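Local coordinates for ESAT-6-like protein SAG1039 (Streptococcus agalactiae serogroup V, PDB 3GWK) that is a homodimeric member of the WXG100 family that forms a four-helix bundle and is probably, like ESAT-6, a small secreted protein, at residues Gln26-Leu31 / Glu66-Leu71. Numbering follows the deposited sequence. Where two conformers were deposited one is given.
Sequences QVTEVL and EFAQLL
Val27 splits its two methyls between neighbours on the opposing helix: CG1 rests against Ala68 CB at 4.1 Å, while CG2 meets the edge of the Phe67 ring, near the ring plane, with Phe67 CD2 4.2 Å away. A beta-branched valine carries two methyls close to the backbone, which suits it to touching both. With CG1 anti to the backbone N (chi1 170°) and CG2 beside that nitrogen, each methyl is directed to its own partner. Leu71, one turn on from Phe67, lays CD2 over one face of the same ring, offset toward the rim, and the ring also meets Phe57 of the second subunit. Ala68 directs a lone methyl at helix 10-44, leaving room for the CA atoms of Val27 and Ala68 to come within 6.0 Å. Thr28 OG1 lies 3.3 Å from Ala68 CB, its proton already given to Ser24 O one turn back. The segments' axes approach to 9.1 Å and run nearly antiparallel (160°), as expected of a WXG100 helical hairpin. The two segments share no hydrogen bond, though Ser24 OG ties to Ala68 O just beside them; their contact rests mainly on apolar packing, which Phe67 extends into the dimer interface.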
loop_
_atom_site.group_PDB
_atom_site.type_symbol
_atom_site.label_atom_id
_atom_site.label_comp_id
_atom_site.label_asym_id
_atom_site.label_seq_id
_atom_site.Cartn_x
_atom_site.Cartn_y
_atom_site.Cartn_z
ATOM N N GLN A 26 1.240 3.711 6.026
ATOM C CA GLN A 26 1.349 4.374 4.706
ATOM C C GLN A 26 0.370 3.760 3.703
ATOM O O GLN A 26 -0.300 4.457 2.957
ATOM C CB GLN A 26 2.746 4.282 4.222
ATOM C CG GLN A 26 3.741 5.239 4.849
ATOM C CD GLN A 26 5.173 4.864 4.336
ATOM O OE1 GLN A 26 5.715 3.805 4.698
ATOM N NE2 GLN A 26 5.751 5.725 3.517
ATOM N N VAL A 27 0.258 2.431 3.701
ATOM C CA VAL A 27 -0.666 1.733 2.801
ATOM C C VAL A 27 -2.122 2.143 3.130
ATOM O O VAL A 27 -2.915 2.435 2.220
ATOM C CB VAL A 27 -0.455 0.183 2.923
ATOM C CG1 VAL A 27 -1.551 -0.607 2.188
ATOM C CG2 VAL A 27 0.913 -0.214 2.358
ATOM N N THR A 28 -2.473 2.144 4.399
ATOM C CA THR A 28 -3.815 2.537 4.805
ATOM C C THR A 28 -4.125 3.926 4.347
ATOM O O THR A 28 -5.242 4.202 3.862
ATOM C CB THR A 28 -3.966 2.387 6.348
ATOM O OG1 THR A 28 -3.856 0.996 6.645
ATOM C CG2 THR A 28 -5.308 2.953 6.840
ATOM N N GLU A 29 -3.189 4.848 4.500
ATOM C CA GLU A 29 -3.448 6.253 4.088
ATOM C C GLU A 29 -3.648 6.341 2.584
ATOM O O GLU A 29 -4.528 7.064 2.150
ATOM C CB GLU A 29 -2.377 7.293 4.493
ATOM C CG GLU A 29 -2.942 8.796 4.261
ATOM C CD GLU A 29 -4.523 8.956 4.571
ATOM O OE1 GLU A 29 -5.443 9.026 3.675
ATOM O OE2 GLU A 29 -4.884 8.928 5.756
ATOM N N VAL A 30 -2.815 5.662 1.812
ATOM C CA VAL A 30 -2.982 5.689 0.359
ATOM C C VAL A 30 -4.383 5.162 0.016
ATOM O O VAL A 30 -5.127 5.770 -0.780
ATOM C CB VAL A 30 -1.911 4.889 -0.371
ATOM C CG1 VAL A 30 -2.306 4.762 -1.893
ATOM C CG2 VAL A 30 -0.571 5.532 -0.242
ATOM N N LEU A 31 -4.739 4.035 0.597
ATOM C CA LEU A 31 -6.038 3.441 0.244
ATOM C C LEU A 31 -7.190 4.375 0.635
ATOM O O LEU A 31 -8.128 4.574 -0.133
ATOM C CB LEU A 31 -6.175 2.088 0.917
ATOM C CG LEU A 31 -7.481 1.341 0.534
ATOM C CD1 LEU A 31 -7.526 0.993 -0.954
ATOM C CD2 LEU A 31 -7.578 0.094 1.403
ATOM N N GLU A 66 -6.054 -6.004 3.760
ATOM C CA GLU A 66 -5.432 -7.183 4.386
ATOM C C GLU A 66 -3.936 -7.004 4.505
ATOM O O GLU A 66 -3.315 -7.447 5.476
ATOM C CB GLU A 66 -5.684 -8.503 3.655
ATOM C CG GLU A 66 -4.964 -9.804 4.337
ATOM C CD GLU A 66 -5.265 -9.944 5.815
ATOM O OE1 GLU A 66 -4.472 -10.266 6.597
ATOM O OE2 GLU A 66 -6.354 -9.571 6.250
ATOM N N PHE A 67 -3.326 -6.435 3.476
ATOM C CA PHE A 67 -1.890 -6.252 3.525
ATOM C C PHE A 67 -1.526 -5.315 4.659
ATOM O O PHE A 67 -0.585 -5.580 5.410
ATOM C CB PHE A 67 -1.433 -5.708 2.169
ATOM C CG PHE A 67 0.089 -5.621 1.992
ATOM C CD1 PHE A 67 0.903 -6.775 2.016
ATOM C CD2 PHE A 67 0.720 -4.401 1.771
ATOM C CE1 PHE A 67 2.247 -6.681 1.787
ATOM C CE2 PHE A 67 2.089 -4.345 1.558
ATOM C CZ PHE A 67 2.846 -5.497 1.595
ATOM N N ALA A 68 -2.196 -4.205 4.766
ATOM C CA ALA A 68 -1.945 -3.285 5.905
ATOM C C ALA A 68 -2.112 -4.018 7.222
ATOM O O ALA A 68 -1.344 -3.840 8.151
ATOM C CB ALA A 68 -2.828 -2.056 5.817
ATOM N N GLN A 69 -3.149 -4.816 7.347
ATOM C CA GLN A 69 -3.377 -5.559 8.589
ATOM C C GLN A 69 -2.250 -6.565 8.839
ATOM O O GLN A 69 -1.748 -6.713 9.968
ATOM C CB GLN A 69 -4.773 -6.217 8.523
ATOM C CG GLN A 69 -5.349 -6.455 10.045
ATOM C CD GLN A 69 -5.654 -5.027 10.970
ATOM O OE1 GLN A 69 -4.686 -4.403 11.651
ATOM N NE2 GLN A 69 -6.964 -4.616 11.072
ATOM N N LEU A 70 -1.782 -7.267 7.828
ATOM C CA LEU A 70 -0.670 -8.190 7.947
ATOM C C LEU A 70 0.601 -7.502 8.444
ATOM O O LEU A 70 1.313 -8.004 9.329
ATOM C CB LEU A 70 -0.421 -8.863 6.599
ATOM C CG LEU A 70 0.869 -9.694 6.522
ATOM C CD1 LEU A 70 0.835 -10.933 7.457
ATOM C CD2 LEU A 70 1.105 -10.114 5.092
ATOM N N LEU A 71 0.921 -6.325 7.859
ATOM C CA LEU A 71 2.118 -5.620 8.227
ATOM C C LEU A 71 2.033 -5.222 9.704
ATOM O O LEU A 71 2.997 -5.315 10.458
ATOM C CB LEU A 71 2.299 -4.415 7.361
ATOM C CG LEU A 71 2.584 -4.700 5.879
ATOM C CD1 LEU A 71 2.693 -3.431 5.111
ATOM C CD2 LEU A 71 3.461 -5.794 5.425
#